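Local coordinates for galactose-1-phosphate uridylyltransferase (Bacillus cereus, PDB 4QVU), which is of unknown function but has a HIT-like fold, binds zinc and may act as a UDP-glucose:hexose-1-phosphate uridylyltransferase, at residues D72-Y77 / Y185-V190; Y108-P113 / S203-F208. All coordinates share one frame; numbering follows the deposited sequence.

Interaction 1: residues D72-Y77 / Y185-V190; sequences DHIATY and YIQQTV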
loop_
_atom_site.group_PDB
_atom_site.type_symbol
_atom_site.label_atom_id
_atom_site.label_comp_id
_atom_site.label_asym_id
_atom_site.label_seq_id
_atom_site.Cartn_x
_atom_site.Cartn_y
_atom_site.Cartn_z
ATOM N N ASP A 72 -6.250 8.189 37.161
ATOM C CA ASP A 72 -5.073 8.697 36.445
ATOM C C ASP A 72 -4.629 7.813 35.272
ATOM O O ASP A 72 -4.833 6.595 35.276
ATOM C CB ASP A 72 -3.886 8.851 37.405
ATOM C CG ASP A 72 -3.913 10.096 38.269
ATOM O OD1 ASP A 72 -5.020 10.542 38.640
ATOM O OD2 ASP A 72 -2.822 10.607 38.602
ATOM N N HIS A 73 -4.002 8.473 34.270
ATOM C CA HIS A 73 -3.417 7.918 33.046
ATOM C C HIS A 73 -2.310 8.897 32.527
ATOM O O HIS A 73 -2.060 9.911 33.192
ATOM C CB HIS A 73 -4.498 7.623 31.986
ATOM C CG HIS A 73 -5.244 8.817 31.478
ATOM N ND1 HIS A 73 -6.239 9.415 32.223
ATOM C CD2 HIS A 73 -5.171 9.430 30.274
ATOM C CE1 HIS A 73 -6.709 10.394 31.472
ATOM N NE2 HIS A 73 -6.103 10.437 30.288
ATOM N N ILE A 74 -1.624 8.575 31.387
ATOM C CA ILE A 74 -0.493 9.340 30.817
ATOM C C ILE A 74 -0.811 10.859 30.715
ATOM O O ILE A 74 0.020 11.658 31.154
ATOM C CB ILE A 74 -0.042 8.778 29.439
ATOM C CG1 ILE A 74 0.657 7.412 29.628
ATOM C CG2 ILE A 74 0.877 9.752 28.689
ATOM C CD1 ILE A 74 1.126 6.702 28.372
ATOM N N ALA A 75 -1.982 11.251 30.175
ATOM C CA ALA A 75 -2.376 12.659 30.008
ATOM C C ALA A 75 -2.478 13.441 31.351
ATOM O O ALA A 75 -2.244 14.652 31.356
ATOM C CB ALA A 75 -3.706 12.740 29.287
ATOM N N THR A 76 -2.801 12.751 32.469
ATOM C CA THR A 76 -2.993 13.338 33.804
ATOM C C THR A 76 -1.677 13.380 34.631
ATOM O O THR A 76 -1.465 14.385 35.318
ATOM C CB THR A 76 -4.074 12.527 34.551
ATOM O OG1 THR A 76 -5.307 12.691 33.859
ATOM C CG2 THR A 76 -4.282 12.964 35.992
ATOM N N TYR A 77 -0.820 12.319 34.580
ATOM C CA TYR A 77 0.422 12.172 35.377
ATOM C C TYR A 77 1.311 13.424 35.439
ATOM O O TYR A 77 1.442 14.144 34.444
ATOM C CB TYR A 77 1.325 11.035 34.850
ATOM C CG TYR A 77 0.709 9.654 34.805
ATOM C CD1 TYR A 77 -0.196 9.240 35.781
ATOM C CD2 TYR A 77 1.121 8.718 33.863
ATOM C CE1 TYR A 77 -0.760 7.968 35.748
ATOM C CE2 TYR A 77 0.566 7.440 33.822
ATOM C CZ TYR A 77 -0.371 7.069 34.769
ATOM O OH TYR A 77 -0.933 5.820 34.734
ATOM N N TYR A 185 7.516 13.839 25.276
ATOM C CA TYR A 185 6.981 13.774 23.911
ATOM C C TYR A 185 5.833 12.769 23.831
ATOM O O TYR A 185 4.848 13.046 23.143
ATOM C CB TYR A 185 8.086 13.424 22.904
ATOM C CG TYR A 185 8.835 14.630 22.376
ATOM C CD1 TYR A 185 9.560 15.458 23.229
ATOM C CD2 TYR A 185 8.866 14.913 21.013
ATOM C CE1 TYR A 185 10.252 16.567 22.748
ATOM C CE2 TYR A 185 9.564 16.016 20.517
ATOM C CZ TYR A 185 10.248 16.844 21.391
ATOM O OH TYR A 185 10.946 17.929 20.918
ATOM N N ILE A 186 5.931 11.627 24.553
ATOM C CA ILE A 186 4.847 10.635 24.587
ATOM C C ILE A 186 3.624 11.294 25.228
ATOM O O ILE A 186 2.561 11.310 24.616
ATOM C CB ILE A 186 5.245 9.320 25.313
ATOM C CG1 ILE A 186 6.362 8.571 24.560
ATOM C CG2 ILE A 186 4.015 8.416 25.507
ATOM C CD1 ILE A 186 7.015 7.452 25.365
ATOM N N GLN A 187 3.800 11.907 26.416
ATOM C CA GLN A 187 2.721 12.553 27.157
ATOM C C GLN A 187 2.013 13.614 26.312
ATOM O O GLN A 187 0.788 13.592 26.268
ATOM C CB GLN A 187 3.223 13.168 28.460
ATOM C CG GLN A 187 2.072 13.603 29.361
ATOM C CD GLN A 187 2.515 14.139 30.689
ATOM O OE1 GLN A 187 3.413 14.985 30.786
ATOM N NE2 GLN A 187 1.824 13.717 31.732
ATOM N N GLN A 188 2.754 14.497 25.614
ATOM C CA GLN A 188 2.147 15.552 24.788
ATOM C C GLN A 188 1.414 14.964 23.585
ATOM O O GLN A 188 0.289 15.389 23.315
ATOM C CB GLN A 188 3.185 16.587 24.314
ATOM C CG GLN A 188 3.794 17.433 25.440
ATOM C CD GLN A 188 2.745 18.077 26.325
ATOM O OE1 GLN A 188 2.442 17.586 27.421
ATOM N NE2 GLN A 188 2.129 19.156 25.846
ATOM N N THR A 189 2.010 13.968 22.900
ATOM C CA THR A 189 1.380 13.337 21.746
ATOM C C THR A 189 0.094 12.643 22.204
ATOM O O THR A 189 -0.915 12.787 21.527
ATOM C CB THR A 189 2.340 12.374 21.018
ATOM O OG1 THR A 189 3.582 13.039 20.732
ATOM C CG2 THR A 189 1.742 11.826 19.720
ATOM N N VAL A 190 0.110 11.955 23.362
ATOM C CA VAL A 190 -1.069 11.282 23.938
ATOM C C VAL A 190 -2.151 12.338 24.250
ATOM O O VAL A 190 -3.302 12.160 23.840
ATOM C CB VAL A 190 -0.695 10.434 25.191
ATOM C CG1 VAL A 190 -1.910 10.135 26.076
ATOM C CG2 VAL A 190 0.011 9.144 24.781
#

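Interaction 2: residues Y108-P113 / S203-F208; sequences YKNHGP and SYNLFF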
loop_
_atom_site.group_PDB
_atom_site.type_symbol
_atom_site.label_atom_id
_atom_site.label_comp_id
_atom_site.label_asym_id
_atom_site.label_seq_id
_atom_site.Cartn_x
_atom_site.Cartn_y
_atom_site.Cartn_z
ATOM N N TYR A 108 4.738 -2.501 25.237
ATOM C CA TYR A 108 3.643 -1.785 24.591
ATOM C C TYR A 108 2.520 -1.485 25.596
ATOM O O TYR A 108 2.480 -2.052 26.693
ATOM C CB TYR A 108 3.099 -2.589 23.373
ATOM C CG TYR A 108 2.147 -3.722 23.689
ATOM C CD1 TYR A 108 2.617 -4.936 24.179
ATOM C CD2 TYR A 108 0.786 -3.609 23.423
ATOM C CE1 TYR A 108 1.746 -5.990 24.456
ATOM C CE2 TYR A 108 -0.095 -4.661 23.687
ATOM C CZ TYR A 108 0.391 -5.850 24.200
ATOM O OH TYR A 108 -0.471 -6.885 24.454
ATOM N N LYS A 109 1.617 -0.574 25.201
ATOM C CA LYS A 109 0.464 -0.134 25.983
ATOM C C LYS A 109 -0.796 -0.131 25.125
ATOM O O LYS A 109 -0.730 0.127 23.921
ATOM C CB LYS A 109 0.704 1.274 26.565
ATOM C CG LYS A 109 -0.414 1.729 27.481
ATOM C CD LYS A 109 -0.326 3.156 27.966
ATOM C CE LYS A 109 -1.530 3.414 28.837
ATOM N NZ LYS A 109 -1.530 4.779 29.409
ATOM N N ASN A 110 -1.938 -0.399 25.764
ATOM C CA ASN A 110 -3.283 -0.322 25.193
ATOM C C ASN A 110 -4.098 0.619 26.064
ATOM O O ASN A 110 -4.053 0.485 27.289
ATOM C CB ASN A 110 -3.944 -1.706 25.093
ATOM C CG ASN A 110 -3.152 -2.772 24.384
ATOM O OD1 ASN A 110 -2.413 -2.509 23.435
ATOM N ND2 ASN A 110 -3.324 -4.014 24.812
ATOM N N HIS A 111 -4.791 1.597 25.462
ATOM C CA HIS A 111 -5.642 2.533 26.195
ATOM C C HIS A 111 -6.930 2.757 25.435
ATOM O O HIS A 111 -6.893 3.059 24.244
ATOM C CB HIS A 111 -4.923 3.865 26.443
ATOM C CG HIS A 111 -5.728 4.853 27.232
ATOM N ND1 HIS A 111 -6.624 5.715 26.617
ATOM C CD2 HIS A 111 -5.732 5.102 28.564
ATOM C CE1 HIS A 111 -7.156 6.438 27.589
ATOM N NE2 HIS A 111 -6.652 6.105 28.777
ATOM N N GLY A 112 -8.049 2.624 26.132
ATOM C CA GLY A 112 -9.371 2.837 25.562
ATOM C C GLY A 112 -10.049 1.575 25.060
ATOM O O GLY A 112 -9.402 0.527 24.933
ATOM N N PRO A 113 -11.362 1.655 24.730
ATOM C CA PRO A 113 -12.086 0.439 24.329
ATOM C C PRO A 113 -11.790 -0.035 22.899
ATOM O O PRO A 113 -12.311 -1.093 22.518
ATOM C CB PRO A 113 -13.555 0.857 24.449
ATOM C CG PRO A 113 -13.550 2.333 24.247
ATOM C CD PRO A 113 -12.277 2.813 24.859
ATOM N N SER A 203 -8.984 6.404 22.498
ATOM C CA SER A 203 -8.178 5.176 22.423
ATOM C C SER A 203 -6.867 5.369 21.663
ATOM O O SER A 203 -6.831 6.043 20.625
ATOM C CB SER A 203 -8.950 4.039 21.756
ATOM O OG SER A 203 -10.119 3.685 22.472
ATOM N N TYR A 204 -5.800 4.709 22.152
ATOM C CA TYR A 204 -4.488 4.724 21.519
ATOM C C TYR A 204 -3.665 3.532 21.964
ATOM O O TYR A 204 -4.000 2.847 22.934
ATOM C CB TYR A 204 -3.713 6.038 21.818
ATOM C CG TYR A 204 -3.301 6.220 23.268
ATOM C CD1 TYR A 204 -2.074 5.755 23.728
ATOM C CD2 TYR A 204 -4.125 6.889 24.171
ATOM C CE1 TYR A 204 -1.689 5.917 25.056
ATOM C CE2 TYR A 204 -3.746 7.072 25.497
ATOM C CZ TYR A 204 -2.523 6.584 25.938
ATOM O OH TYR A 204 -2.133 6.754 27.248
ATOM N N ASN A 205 -2.537 3.342 21.286
ATOM C CA ASN A 205 -1.533 2.346 21.604
ATOM C C ASN A 205 -0.160 2.956 21.633
ATOM O O ASN A 205 0.130 3.865 20.843
ATOM C CB ASN A 205 -1.530 1.212 20.580
ATOM C CG ASN A 205 -2.654 0.224 20.616
ATOM O OD1 ASN A 205 -3.346 0.044 19.631
ATOM N ND2 ASN A 205 -2.767 -0.552 21.669
ATOM N N LEU A 206 0.704 2.430 22.506
ATOM C CA LEU A 206 2.127 2.743 22.513
ATOM C C LEU A 206 2.852 1.512 22.121
ATOM O O LEU A 206 2.511 0.446 22.626
ATOM C CB LEU A 206 2.682 3.280 23.851
ATOM C CG LEU A 206 2.075 4.508 24.513
ATOM C CD1 LEU A 206 2.880 4.851 25.741
ATOM C CD2 LEU A 206 2.036 5.714 23.576
ATOM N N PHE A 207 3.817 1.623 21.212
ATOM C CA PHE A 207 4.672 0.500 20.826
ATOM C C PHE A 207 6.102 0.935 20.921
ATOM O O PHE A 207 6.452 1.990 20.391
ATOM C CB PHE A 207 4.365 -0.045 19.429
ATOM C CG PHE A 207 2.943 -0.488 19.237
ATOM C CD1 PHE A 207 2.483 -1.670 19.806
ATOM C CD2 PHE A 207 2.060 0.271 18.480
ATOM C CE1 PHE A 207 1.164 -2.069 19.648
ATOM C CE2 PHE A 207 0.745 -0.138 18.308
ATOM C CZ PHE A 207 0.306 -1.305 18.894
ATOM N N PHE A 208 6.927 0.149 21.612
ATOM C CA PHE A 208 8.333 0.475 21.756
ATOM C C PHE A 208 9.161 -0.477 20.932
ATOM O O PHE A 208 8.807 -1.647 20.777
ATOM C CB PHE A 208 8.761 0.451 23.224
ATOM C CG PHE A 208 8.230 1.608 24.036
ATOM C CD1 PHE A 208 6.948 1.569 24.585
ATOM C CD2 PHE A 208 9.027 2.721 24.291
ATOM C CE1 PHE A 208 6.465 2.634 25.354
ATOM C CE2 PHE A 208 8.542 3.788 25.066
ATOM C CZ PHE A 208 7.267 3.732 25.597
#

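Interaction 1: residues D72-Y77 / Y185-V190
Two hydrogen bonds from a single amide nitrogen, NE2 of Gln187, tie a loop to helix 179-195, which lies against the sheet of this HIT-like fold. NE2 gives one hydrogen to Ile74 O at 2.8 Å, nearly straight (169° at the hydrogen) and arriving almost along the C=O axis. Its second goes to Tyr77 O, also 2.8 Å away, but more bent and from above the carbonyl plane. Both acceptors lie close to the plane of the amide, so the pair fixes how that group is rotated. Gln187 gets there with CG anti to its backbone N (chi1 -169°) and an extended chain beyond, which carries NE2 off the helix into the turn.

Beneath the amide the contact is greasy. CG2 of Ile74, anti to its own backbone N, rests on Gln187 CA at 3.7 Å and on Val190 CG1 at 3.8 Å, the isoleucine and valine side chains crossing at about a right angle. CD1 of Ile74 extends toward Ile186, which also packs on Met82 and Ile86 of helix 79-97.

The two carbonyls are placed by a compact turn just ahead of helix 79-97, where His73 O accepts from both Thr76 N and Tyr77 N. Tyr77 sends its hydroxyl to Glu66, and Arg191, one residue past 185-190, bonds Ala75 O. Helix 179-195 also carries the zinc ligand Glu181, yet the metal sits about 14 Å from the Ile186 side chain. The Tyr77 ring folds back over the turn, with His73 O 3.1 Å above its plane, over the centre.

Interaction 2: residues Y108-P113 / S203-F208
Lys109 O is held by two hydrogen bonds and one weaker C-H contact, all from the neighbouring strand. Asn205 ND2 reaches it at 3.1 Å, nearly straight at 169°, in the carbonyl plane and on a lone pair. Leu206 N bonds the same oxygen from above that plane, and Asn205 CA adds a CA-H...O contact at 3.3 Å. The Asn205 amide is held from its other end too, since OD1 accepts from Arg222 on strand 214-222.

Around this oxygen runs an antiparallel ladder between strands 104-111 and 203-211, the two middle strands of the sheet of this HIT-like fold. Lys109 with Leu206 and His111 with Tyr204 are the hydrogen-bonded pairs; Tyr108 with Phe207 and Asn110 with Asn205 are the non-hydrogen-bonded ones. On the face of Tyr108 and Phe207, the tyrosine CB lies 3.7 Å from Phe207 CD1, and Tyr232 of a second subunit meets the phenylalanine ring.

The other face bears Lys109, His111, Tyr204 and Leu206. His111 CB sits over one face of the Tyr204 ring, 3.7 Å from its centroid, a CH-pi contact. The imidazole beyond is tilted 21° to the phenol and slid aside, so the two rings barely overlap. Tyr204 takes the crowded position between its backbone N and carbonyl carbon (chi1 67°), while Lys109 is extended throughout. Their tips meet where NZ donates to Tyr204 OH at 3.0 Å.

Glu66 adds a long, weak ion pair to the same ammonium. The buried lysine's positive charge would probably polarise the tyrosine hydroxyl and could ease its ionisation.

How the interactions relate
Along the chain the segments come in the order 72-77, 108-113, 185-190, 203-208; the first two belong to the N-terminal half and the last two to the C-terminal half, so each contact joins the halves. Interaction 2 lies at the middle of the ten-stranded antiparallel sheet; interaction 1 is stacked on one face of it, their centres 12 Å apart. Helix 179-195 leads directly into strand 203-211 and packs back on it. The two contacts meet through Ile74, which sits against Lys109, Tyr204 and Leu206, and through Val190 beside the Tyr204 hydroxyl. Backbone pairing and loop-to-helix packing thus both join the halves, while the opposite face, around Tyr108 and Phe207, meets a second subunit.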